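Long-range contacts in uncharacterized protein (PDB 4ECO), which is of unknown function but is built as a leucine-rich repeat solenoid, a form consistent with a role in protein binding: residues Glu336-Gln341 with Asn359-Gln364; Asp408-Glu413 with Ser437-Asn442; Asp593-Pro598 with Phe619-Gln624; Arg496-Thr501 with Ser521-Ser526. One frame throughout, in Å; residues are numbered along the deposited sequence.

Interaction 1 (Glu336-Gln341 with Asn359-Gln364); sequences ECLYNQ and NLAYNQ
Tyr339 stacks on Tyr362 and Asn363 reaches back to Cys337 in this contact between two successive leucine-rich repeats, where their parallel strands end and the chain turns away. Glu336 pairs with Asn359 as the strands' last step, and beyond it Cys337 N donates to Asn359 O, 2.9 Å away and nearly straight at 166°. The tyrosine rings lie side by side and point the same way as an offset stack, with centroids 4.4 Å apart and planes at 18°. Flat rings suit the site, since Tyr339 CA and Tyr362 CA lie 4.9 Å apart, near enough for face-to-face packing. Inside the turn, Asn363 ND2 reaches Cys337 O at 3.0 Å and its own segment's Leu360 O at 2.9 Å, both in its amide plane. Asn340 ND2 meets Cys337 O from the opposite face, so two amides grip one oxygen. An alanine at Asn363 would probably cost Cys337 O its bond across the repeats and leave Leu342 N without the OD1 acceptor. Leu338 CD2 packs 3.7 Å from the small Ala361 CB. The ring stack continues to Tyr314 on one side and His386 on the other, while Asn359 and Ala361 touch Ser383 of strand 381-383.

Interaction 2 (Asp408-Glu413 with Ser437-Asn442); sequences DFSYNE and SINLSN
Tyr411 and Asn442 lie side by side and point the same way, the asparagine amide stacked on the tyrosine ring with the two planes 15° apart. Asn442 CB stands over the ring centre, 3.7 Å from the centroid, and Asn442 ND2 comes to 3.4 Å from Tyr411 CZ, so the flat amide covers one face of the ring. Asp408 and Asn439 also run alongside each other, carboxylate and amide planes 10° apart. Each has CG anti to its backbone N, which turns an oxygen onto its own chain: Asp408 OD1 accepts from Ser410 N and OG, and Asn439 OD1 from Ser441 N and OG. These are two Asx turns in matching places, and serine suits both because its short hydroxyl folds back onto the same oxygen. Ser410 CB rests 3.4 Å from Ser441 OG. Phe409 crosses Ile438, CD2 to CD1 at 3.9 Å, and its CB meets Leu440 CD2, all in the apolar interior of the leucine-rich repeat solenoid. The backbones are tied by Phe409 N to Asn439 O at 2.8 Å, then by Tyr411 N to Ser441 O and Asn412 N to Asn442 O. The contact lies at the ends of parallel strands 404-408 and 435-439; Tyr411 stacks on His386 in the preceding turn, Asn439 ND2 bonds Asp157 OD2, and Ile438 and Leu440 touch Leu452 of helix 451-454.

Interaction 3 (Asp593-Pro598 with Phe619-Gln624); sequences DIKDNP and FYDKTQ
Phe619 pairs with Asp593 in parallel, and its carbonyl O accepts from Ile594 N at 3.0 Å. The Phe619 side chain crosses that of Asp593 at about a right angle, with Asp593 OD1 3.4 Å from Phe619 CB. Tyr620 follows, its CB against Ile594 CG1 and its hydroxyl bonded to Leu632 O, while its own carbonyl O takes Lys595 NZ. Lysine suits this exposed position because its long chain bends only at the end, bringing NZ to Asp621 OD1 as well in a salt bridge of 3.0 Å. The other oxygen, Asp621 OD2, accepts from Asp596 N at 2.9 Å. Asp621 also opens a type I turn that closes at Gln624. With its chain extended beyond CG, Gln624 carries NE2 to Ile594 O and Asn597 O, both at 2.9 Å, and OE1 takes Asp621 N at 2.8 Å. An alanine at Gln624 would probably leave Asn597 O without this donor and let the turn drift from the preceding repeat. Asn597 ND2 meets Ile594 O from the face opposite to Gln624 NE2 and also bonds Ile573 O of the preceding turn. Asn597 thus holds the recurring asparagine position of leucine-rich repeats, while Gln624 supplies the amide that a following repeat's asparagine would otherwise give.

Interaction 4 (Arg496-Thr501 with Ser521-Ser526); sequences RFNKLT and SYNSFS
Residues Phe497 and Asn498 hang on the next turn by backbone bonds, Phe497 N to Ser521 O and Asn498 N to Tyr522 O, each 3.2 Å, and further along Ser524 N returns a bond to Leu500 O at 2.8 Å. On the outside, the Phe497 and Tyr522 rings lie side by side as an offset stack, centroids 4.4 Å apart and planes at 12°, with Tyr522 CB over the Phe497 face. Both have CG anti to the carbonyl carbon, which sends the rings out the same way. Asn523 suits the inside of the bend since its amide serves both turns: OD1 accepts from Leu500 N at 2.9 Å, and ND2 bonds Leu495 O of the earlier turn and Leu520 O of its own. Leucine and phenylalanine fill the interior beyond, Leu500 CB lying 3.7 Å from Phe525 CE2 while Leu500 O stands over one face of the ring. Arg496 packs its CG on Ser521 CB, but its NE forms a salt bridge with Asp494. The contact joins the turns after parallel strands 492-494 and 517-519 of the leucine-rich repeat solenoid, Asn498 and Asn523 holding the recurring asparagine position. Asn498 bonds Leu464 O and Leu469 N of the preceding turn, and Tyr522 touches Asn545, beyond strand 540-542.

How the interactions relate
The four contacts come along the chain as interaction 1, interaction 2, interaction 4 and interaction 3, each closing before the next opens. Each sets the turn that follows one strand against the turn that follows its parallel neighbour, so they mark the same place in different repeats of one solenoid. The centres of interactions 1 and 2 lie about 15 Å apart. Those of interactions 2 and 4 are about 18 Å apart, and those of interactions 3 and 4 about 21 Å. The centres of interactions 1 and 3 are about 44 Å apart. Interactions 1 and 2 are linked through His386, on which both Tyr362 and Tyr411 stack. The long chain is thus probably held together, at least in part, by local repeat-to-repeat joints.

Interaction 1 (Glu336-Gln341 with Asn359-Gln364)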
# COMPACT_ATOMS: atom_id res chain seq x y z
N GLU A 336 4.29 -7.90 0.43
CA GLU A 336 4.12 -6.87 -0.59
C GLU A 336 5.24 -7.08 -1.62
O GLU A 336 6.40 -7.28 -1.25
CB GLU A 336 4.04 -5.42 -0.02
CG GLU A 336 5.33 -4.69 0.38
CD GLU A 336 6.20 -4.13 -0.74
OE1 GLU A 336 5.69 -3.97 -1.87
OE2 GLU A 336 7.38 -3.82 -0.47
N CYS A 337 4.85 -7.10 -2.92
CA CYS A 337 5.75 -7.27 -4.07
C CYS A 337 5.50 -6.19 -5.12
O CYS A 337 5.64 -6.45 -6.32
CB CYS A 337 5.62 -8.67 -4.68
SG CYS A 337 5.66 -10.02 -3.49
N LEU A 338 5.12 -4.98 -4.68
CA LEU A 338 4.90 -3.85 -5.57
C LEU A 338 6.09 -3.63 -6.50
O LEU A 338 7.23 -3.72 -6.06
CB LEU A 338 4.68 -2.57 -4.77
CG LEU A 338 3.31 -2.38 -4.13
CD1 LEU A 338 3.42 -1.41 -2.97
CD2 LEU A 338 2.34 -1.81 -5.13
N TYR A 339 5.82 -3.38 -7.78
CA TYR A 339 6.81 -3.07 -8.80
C TYR A 339 7.94 -4.09 -8.85
O TYR A 339 9.10 -3.79 -8.55
CB TYR A 339 7.39 -1.65 -8.59
CG TYR A 339 6.33 -0.58 -8.47
CD1 TYR A 339 5.76 -0.00 -9.60
CD2 TYR A 339 5.91 -0.13 -7.23
CE1 TYR A 339 4.80 1.00 -9.49
CE2 TYR A 339 4.94 0.87 -7.11
CZ TYR A 339 4.40 1.44 -8.24
OH TYR A 339 3.46 2.44 -8.12
N ASN A 340 7.58 -5.30 -9.24
CA ASN A 340 8.51 -6.39 -9.50
C ASN A 340 8.29 -6.78 -10.96
O ASN A 340 7.73 -5.98 -11.71
CB ASN A 340 8.31 -7.55 -8.50
CG ASN A 340 9.16 -7.47 -7.25
OD1 ASN A 340 10.29 -7.97 -7.21
ND2 ASN A 340 8.61 -6.90 -6.18
N GLN A 341 8.69 -7.98 -11.37
CA GLN A 341 8.50 -8.44 -12.74
C GLN A 341 7.77 -9.77 -12.73
O GLN A 341 8.01 -10.61 -13.61
CB GLN A 341 9.86 -8.59 -13.42
CG GLN A 341 10.54 -7.32 -13.85
CD GLN A 341 11.76 -7.74 -14.65
OE1 GLN A 341 12.83 -8.01 -14.08
NE2 GLN A 341 11.59 -7.94 -15.97
N ASN A 359 -0.30 -7.29 -1.14
CA ASN A 359 -0.22 -6.29 -2.19
C ASN A 359 0.75 -6.78 -3.27
O ASN A 359 1.95 -6.82 -3.03
CB ASN A 359 0.18 -4.93 -1.61
CG ASN A 359 -0.16 -3.77 -2.52
OD1 ASN A 359 0.14 -3.77 -3.73
ND2 ASN A 359 -0.81 -2.75 -1.94
N LEU A 360 0.20 -7.23 -4.42
CA LEU A 360 0.94 -7.77 -5.57
C LEU A 360 0.83 -6.83 -6.78
O LEU A 360 1.11 -7.23 -7.92
CB LEU A 360 0.38 -9.17 -5.92
CG LEU A 360 0.44 -10.25 -4.82
CD1 LEU A 360 -0.29 -11.50 -5.22
CD2 LEU A 360 1.88 -10.59 -4.45
N ALA A 361 0.45 -5.55 -6.53
CA ALA A 361 0.23 -4.60 -7.60
C ALA A 361 1.50 -4.30 -8.38
O ALA A 361 2.61 -4.44 -7.86
CB ALA A 361 -0.37 -3.33 -7.06
N TYR A 362 1.31 -3.94 -9.66
CA TYR A 362 2.32 -3.52 -10.60
C TYR A 362 3.31 -4.65 -10.90
O TYR A 362 4.52 -4.58 -10.63
CB TYR A 362 3.03 -2.26 -10.11
CG TYR A 362 2.13 -1.05 -10.06
CD1 TYR A 362 1.94 -0.26 -11.19
CD2 TYR A 362 1.46 -0.70 -8.89
CE1 TYR A 362 1.10 0.86 -11.15
CE2 TYR A 362 0.60 0.40 -8.85
CZ TYR A 362 0.44 1.19 -9.98
OH TYR A 362 -0.35 2.32 -9.96
N ASN A 363 2.77 -5.68 -11.55
CA ASN A 363 3.49 -6.86 -12.01
C ASN A 363 2.84 -7.33 -13.33
O ASN A 363 2.15 -6.56 -13.99
CB ASN A 363 3.50 -7.96 -10.93
CG ASN A 363 4.44 -7.70 -9.80
OD1 ASN A 363 5.63 -7.86 -9.92
ND2 ASN A 363 3.91 -7.38 -8.64
N GLN A 364 3.08 -8.58 -13.71
CA GLN A 364 2.54 -9.13 -14.94
C GLN A 364 2.00 -10.55 -14.65
O GLN A 364 2.13 -11.47 -15.46
CB GLN A 364 3.62 -9.10 -16.05
CG GLN A 364 3.94 -7.69 -16.58
CD GLN A 364 2.87 -7.03 -17.47
OE1 GLN A 364 2.80 -7.28 -18.66
NE2 GLN A 364 2.02 -6.17 -16.90

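Interaction 2 (Asp408-Glu413 with Ser437-Asn442)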
# COMPACT_ATOMS: atom_id res chain seq x y z
N ASP A 408 -8.71 -4.57 -4.66
CA ASP A 408 -8.40 -3.90 -5.91
C ASP A 408 -7.96 -4.89 -6.96
O ASP A 408 -6.92 -5.54 -6.81
CB ASP A 408 -7.31 -2.83 -5.69
CG ASP A 408 -7.21 -1.75 -6.76
OD1 ASP A 408 -7.67 -1.99 -7.90
OD2 ASP A 408 -6.64 -0.69 -6.46
N PHE A 409 -8.79 -5.02 -8.01
CA PHE A 409 -8.50 -5.86 -9.18
C PHE A 409 -8.38 -4.99 -10.45
O PHE A 409 -8.35 -5.53 -11.56
CB PHE A 409 -9.56 -6.95 -9.39
CG PHE A 409 -9.63 -8.02 -8.34
CD1 PHE A 409 -8.69 -9.04 -8.31
CD2 PHE A 409 -10.68 -8.06 -7.43
CE1 PHE A 409 -8.76 -10.05 -7.35
CE2 PHE A 409 -10.75 -9.07 -6.47
CZ PHE A 409 -9.79 -10.05 -6.43
N SER A 410 -8.28 -3.64 -10.28
CA SER A 410 -8.19 -2.70 -11.41
C SER A 410 -6.91 -2.91 -12.25
O SER A 410 -5.89 -3.41 -11.76
CB SER A 410 -8.30 -1.25 -10.95
OG SER A 410 -7.15 -0.72 -10.32
N TYR A 411 -6.99 -2.56 -13.55
CA TYR A 411 -5.92 -2.66 -14.51
C TYR A 411 -5.44 -4.08 -14.62
O TYR A 411 -4.30 -4.40 -14.28
CB TYR A 411 -4.77 -1.75 -14.15
CG TYR A 411 -5.00 -0.32 -14.53
CD1 TYR A 411 -4.69 0.14 -15.81
CD2 TYR A 411 -5.45 0.62 -13.59
CE1 TYR A 411 -4.86 1.48 -16.16
CE2 TYR A 411 -5.58 1.97 -13.92
CZ TYR A 411 -5.29 2.39 -15.21
OH TYR A 411 -5.39 3.71 -15.56
N ASN A 412 -6.33 -4.94 -15.09
CA ASN A 412 -6.07 -6.35 -15.35
C ASN A 412 -6.70 -6.67 -16.70
O ASN A 412 -6.98 -5.76 -17.48
CB ASN A 412 -6.58 -7.25 -14.20
CG ASN A 412 -5.56 -7.46 -13.10
OD1 ASN A 412 -4.50 -8.04 -13.32
ND2 ASN A 412 -5.87 -7.00 -11.89
N GLU A 413 -6.88 -7.97 -16.99
CA GLU A 413 -7.45 -8.44 -18.25
C GLU A 413 -8.63 -9.36 -17.96
O GLU A 413 -8.86 -10.34 -18.67
CB GLU A 413 -6.36 -9.14 -19.07
CG GLU A 413 -5.54 -8.14 -19.84
CD GLU A 413 -4.09 -8.49 -20.06
OE1 GLU A 413 -3.81 -9.56 -20.64
OE2 GLU A 413 -3.23 -7.65 -19.70
N SER A 437 -16.14 -3.37 -0.75
CA SER A 437 -15.91 -2.68 -2.02
C SER A 437 -15.03 -3.48 -2.99
O SER A 437 -14.00 -4.02 -2.59
CB SER A 437 -15.27 -1.31 -1.77
OG SER A 437 -15.17 -0.52 -2.94
N ILE A 438 -15.42 -3.53 -4.26
CA ILE A 438 -14.62 -4.24 -5.26
C ILE A 438 -14.30 -3.25 -6.39
O ILE A 438 -15.16 -2.54 -6.90
CB ILE A 438 -15.25 -5.60 -5.77
CG1 ILE A 438 -14.27 -6.37 -6.67
CG2 ILE A 438 -16.62 -5.43 -6.41
CD1 ILE A 438 -14.51 -7.81 -6.77
N ASN A 439 -13.01 -3.16 -6.71
CA ASN A 439 -12.55 -2.28 -7.77
C ASN A 439 -12.18 -3.14 -8.95
O ASN A 439 -11.13 -3.79 -8.93
CB ASN A 439 -11.38 -1.41 -7.29
CG ASN A 439 -10.96 -0.35 -8.30
OD1 ASN A 439 -11.30 -0.39 -9.49
ND2 ASN A 439 -10.20 0.61 -7.83
N LEU A 440 -13.06 -3.17 -9.94
CA LEU A 440 -12.86 -3.93 -11.17
C LEU A 440 -12.69 -2.97 -12.37
O LEU A 440 -12.88 -3.39 -13.52
CB LEU A 440 -14.03 -4.90 -11.39
CG LEU A 440 -14.03 -6.14 -10.52
CD1 LEU A 440 -15.39 -6.78 -10.53
CD2 LEU A 440 -12.97 -7.11 -10.96
N SER A 441 -12.33 -1.69 -12.11
CA SER A 441 -12.14 -0.68 -13.17
C SER A 441 -10.93 -1.05 -14.06
O SER A 441 -10.07 -1.82 -13.64
CB SER A 441 -11.99 0.73 -12.60
OG SER A 441 -10.91 0.86 -11.69
N ASN A 442 -10.89 -0.53 -15.29
CA ASN A 442 -9.84 -0.79 -16.30
C ASN A 442 -9.56 -2.30 -16.48
O ASN A 442 -8.47 -2.79 -16.18
CB ASN A 442 -8.55 -0.04 -16.00
CG ASN A 442 -8.59 1.37 -16.49
OD1 ASN A 442 -8.55 1.61 -17.70
ND2 ASN A 442 -8.70 2.33 -15.55

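Interaction 3 (Asp593-Pro598 with Phe619-Gln624)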
# COMPACT_ATOMS: atom_id res chain seq x y z
N ASP A 593 -25.05 20.09 -13.28
CA ASP A 593 -24.20 20.27 -14.45
C ASP A 593 -25.03 20.05 -15.69
O ASP A 593 -25.44 18.92 -15.95
CB ASP A 593 -22.97 19.34 -14.43
CG ASP A 593 -22.28 19.20 -15.78
OD1 ASP A 593 -22.03 20.24 -16.43
OD2 ASP A 593 -22.06 18.06 -16.22
N ILE A 594 -25.28 21.13 -16.43
CA ILE A 594 -26.01 21.09 -17.70
C ILE A 594 -25.13 21.66 -18.81
O ILE A 594 -25.61 21.86 -19.92
CB ILE A 594 -27.38 21.83 -17.62
CG1 ILE A 594 -27.21 23.32 -17.17
CG2 ILE A 594 -28.40 21.05 -16.77
CD1 ILE A 594 -28.38 24.23 -17.44
N LYS A 595 -23.85 21.95 -18.49
CA LYS A 595 -22.90 22.62 -19.38
C LYS A 595 -22.70 21.81 -20.65
O LYS A 595 -22.70 20.59 -20.60
CB LYS A 595 -21.56 22.88 -18.67
CG LYS A 595 -20.72 23.95 -19.35
CD LYS A 595 -19.52 24.35 -18.50
CE LYS A 595 -18.57 25.32 -19.19
NZ LYS A 595 -19.19 26.65 -19.42
N ASP A 596 -22.58 22.52 -21.79
CA ASP A 596 -22.38 21.95 -23.12
C ASP A 596 -23.58 21.06 -23.50
O ASP A 596 -23.47 19.84 -23.63
CB ASP A 596 -21.03 21.20 -23.23
CG ASP A 596 -20.68 20.68 -24.61
OD1 ASP A 596 -21.21 21.22 -25.61
OD2 ASP A 596 -19.88 19.73 -24.69
N ASN A 597 -24.74 21.70 -23.64
CA ASN A 597 -26.02 21.15 -24.09
C ASN A 597 -26.61 22.27 -24.91
O ASN A 597 -27.46 23.01 -24.42
CB ASN A 597 -26.89 20.68 -22.91
CG ASN A 597 -26.59 19.30 -22.40
OD1 ASN A 597 -26.88 18.30 -23.06
ND2 ASN A 597 -26.12 19.19 -21.17
N PRO A 598 -26.02 22.55 -26.08
CA PRO A 598 -26.41 23.75 -26.84
C PRO A 598 -27.89 23.85 -27.24
O PRO A 598 -28.32 24.95 -27.57
CB PRO A 598 -25.55 23.66 -28.10
CG PRO A 598 -25.12 22.22 -28.18
CD PRO A 598 -24.91 21.85 -26.76
N PHE A 619 -23.27 24.47 -13.44
CA PHE A 619 -22.33 24.41 -14.56
C PHE A 619 -23.15 24.62 -15.82
O PHE A 619 -24.06 23.84 -16.10
CB PHE A 619 -21.57 23.09 -14.56
CG PHE A 619 -20.89 22.79 -13.23
CD1 PHE A 619 -19.61 23.25 -12.97
CD2 PHE A 619 -21.55 22.06 -12.25
CE1 PHE A 619 -18.98 22.97 -11.74
CE2 PHE A 619 -20.92 21.78 -11.02
CZ PHE A 619 -19.64 22.23 -10.78
N TYR A 620 -22.90 25.72 -16.52
CA TYR A 620 -23.69 26.11 -17.69
C TYR A 620 -22.90 26.99 -18.67
O TYR A 620 -21.78 27.43 -18.36
CB TYR A 620 -24.94 26.89 -17.20
CG TYR A 620 -24.66 28.33 -16.80
CD1 TYR A 620 -23.92 28.63 -15.66
CD2 TYR A 620 -25.14 29.39 -17.57
CE1 TYR A 620 -23.64 29.95 -15.30
CE2 TYR A 620 -24.88 30.72 -17.21
CZ TYR A 620 -24.13 30.99 -16.08
OH TYR A 620 -23.90 32.29 -15.71
N ASP A 621 -23.53 27.30 -19.82
CA ASP A 621 -23.02 28.21 -20.85
C ASP A 621 -23.99 29.36 -20.97
O ASP A 621 -25.19 29.11 -21.05
CB ASP A 621 -22.85 27.52 -22.22
CG ASP A 621 -22.13 26.19 -22.22
OD1 ASP A 621 -20.99 26.14 -21.71
OD2 ASP A 621 -22.69 25.21 -22.79
N LYS A 622 -23.49 30.62 -21.03
CA LYS A 622 -24.36 31.81 -21.14
C LYS A 622 -25.12 31.81 -22.47
O LYS A 622 -26.13 32.49 -22.59
CB LYS A 622 -23.55 33.10 -20.96
CG LYS A 622 -22.96 33.22 -19.55
CD LYS A 622 -22.11 34.46 -19.35
CE LYS A 622 -21.51 34.48 -17.96
NZ LYS A 622 -20.56 35.61 -17.77
N THR A 623 -24.69 30.97 -23.43
CA THR A 623 -25.31 30.80 -24.75
C THR A 623 -26.51 29.83 -24.70
O THR A 623 -27.23 29.71 -25.69
CB THR A 623 -24.28 30.29 -25.78
OG1 THR A 623 -23.48 29.25 -25.19
CG2 THR A 623 -23.39 31.38 -26.29
N GLN A 624 -26.71 29.12 -23.57
CA GLN A 624 -27.81 28.16 -23.44
C GLN A 624 -29.12 28.88 -23.20
O GLN A 624 -29.12 29.98 -22.64
CB GLN A 624 -27.54 27.14 -22.31
CG GLN A 624 -26.36 26.21 -22.59
CD GLN A 624 -26.12 25.19 -21.51
OE1 GLN A 624 -25.60 25.48 -20.42
NE2 GLN A 624 -26.41 23.95 -21.83

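Interaction 4 (Arg496-Thr501 with Ser521-Ser526)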
# COMPACT_ATOMS: atom_id res chain seq x y z
N ARG A 496 -18.79 4.24 -15.38
CA ARG A 496 -18.21 5.16 -16.36
C ARG A 496 -17.37 4.42 -17.38
O ARG A 496 -16.82 3.35 -17.08
CB ARG A 496 -17.33 6.23 -15.69
CG ARG A 496 -18.02 7.30 -14.83
CD ARG A 496 -16.95 8.05 -14.06
NE ARG A 496 -16.18 7.11 -13.23
CZ ARG A 496 -14.93 7.28 -12.84
NH1 ARG A 496 -14.26 8.38 -13.16
NH2 ARG A 496 -14.34 6.36 -12.09
N PHE A 497 -17.22 5.01 -18.57
CA PHE A 497 -16.37 4.50 -19.63
C PHE A 497 -16.66 3.08 -19.97
O PHE A 497 -15.81 2.19 -19.80
CB PHE A 497 -14.87 4.65 -19.29
CG PHE A 497 -14.50 6.08 -19.07
CD1 PHE A 497 -14.27 6.93 -20.15
CD2 PHE A 497 -14.44 6.61 -17.79
CE1 PHE A 497 -13.98 8.27 -19.95
CE2 PHE A 497 -14.14 7.96 -17.58
CZ PHE A 497 -13.92 8.78 -18.67
N ASN A 498 -17.87 2.86 -20.46
CA ASN A 498 -18.34 1.60 -20.99
C ASN A 498 -19.06 1.94 -22.29
O ASN A 498 -18.88 3.05 -22.81
CB ASN A 498 -19.20 0.83 -19.97
CG ASN A 498 -18.40 -0.04 -19.05
OD1 ASN A 498 -18.09 -1.17 -19.37
ND2 ASN A 498 -18.07 0.45 -17.88
N LYS A 499 -19.85 1.01 -22.82
CA LYS A 499 -20.57 1.27 -24.05
C LYS A 499 -22.03 0.90 -23.82
O LYS A 499 -22.68 0.36 -24.71
CB LYS A 499 -19.90 0.49 -25.20
CG LYS A 499 -18.57 1.10 -25.66
CD LYS A 499 -17.80 0.16 -26.54
CE LYS A 499 -16.53 0.78 -27.08
NZ LYS A 499 -15.76 -0.18 -27.93
N LEU A 500 -22.53 1.23 -22.60
CA LEU A 500 -23.88 0.90 -22.14
C LEU A 500 -24.97 1.67 -22.86
O LEU A 500 -24.91 2.89 -22.96
CB LEU A 500 -24.02 1.16 -20.63
CG LEU A 500 -23.26 0.23 -19.67
CD1 LEU A 500 -23.22 0.81 -18.27
CD2 LEU A 500 -23.91 -1.14 -19.61
N THR A 501 -25.99 0.94 -23.32
CA THR A 501 -27.20 1.48 -23.98
C THR A 501 -28.45 1.16 -23.19
O THR A 501 -29.48 1.83 -23.36
CB THR A 501 -27.37 0.95 -25.41
OG1 THR A 501 -27.23 -0.47 -25.38
CG2 THR A 501 -26.38 1.56 -26.40
N SER A 521 -21.60 8.12 -16.60
CA SER A 521 -20.94 9.05 -17.50
C SER A 521 -20.03 8.31 -18.45
O SER A 521 -19.38 7.32 -18.05
CB SER A 521 -20.16 10.10 -16.72
OG SER A 521 -21.04 10.98 -16.04
N TYR A 522 -20.01 8.77 -19.73
CA TYR A 522 -19.20 8.20 -20.82
C TYR A 522 -19.70 6.81 -21.17
O TYR A 522 -19.01 5.81 -20.98
CB TYR A 522 -17.71 8.16 -20.45
CG TYR A 522 -17.15 9.55 -20.27
CD1 TYR A 522 -16.69 10.27 -21.35
CD2 TYR A 522 -17.11 10.15 -19.00
CE1 TYR A 522 -16.15 11.55 -21.19
CE2 TYR A 522 -16.59 11.43 -18.83
CZ TYR A 522 -16.13 12.14 -19.94
OH TYR A 522 -15.60 13.40 -19.86
N ASN A 523 -20.91 6.78 -21.70
CA ASN A 523 -21.58 5.58 -22.13
C ASN A 523 -22.37 5.88 -23.42
O ASN A 523 -22.08 6.86 -24.09
CB ASN A 523 -22.45 5.01 -21.00
CG ASN A 523 -21.67 4.04 -20.14
OD1 ASN A 523 -21.33 2.94 -20.57
ND2 ASN A 523 -21.35 4.43 -18.92
N SER A 524 -23.30 5.01 -23.81
CA SER A 524 -23.95 5.18 -25.11
C SER A 524 -25.47 5.22 -25.03
O SER A 524 -26.12 4.90 -26.02
CB SER A 524 -23.51 4.05 -26.03
OG SER A 524 -22.10 4.01 -26.08
N PHE A 525 -26.03 5.67 -23.91
CA PHE A 525 -27.47 5.79 -23.76
C PHE A 525 -28.04 6.83 -24.70
O PHE A 525 -27.53 7.95 -24.76
CB PHE A 525 -27.85 6.18 -22.31
CG PHE A 525 -27.60 5.08 -21.31
CD1 PHE A 525 -28.53 4.04 -21.14
CD2 PHE A 525 -26.43 5.05 -20.56
CE1 PHE A 525 -28.28 3.00 -20.23
CE2 PHE A 525 -26.18 4.00 -19.67
CZ PHE A 525 -27.10 2.99 -19.50
N SER A 526 -29.12 6.45 -25.41
CA SER A 526 -29.90 7.35 -26.27
C SER A 526 -31.29 7.54 -25.63
O SER A 526 -31.91 8.61 -25.78
CB SER A 526 -30.00 6.82 -27.69
OG SER A 526 -30.29 5.44 -27.63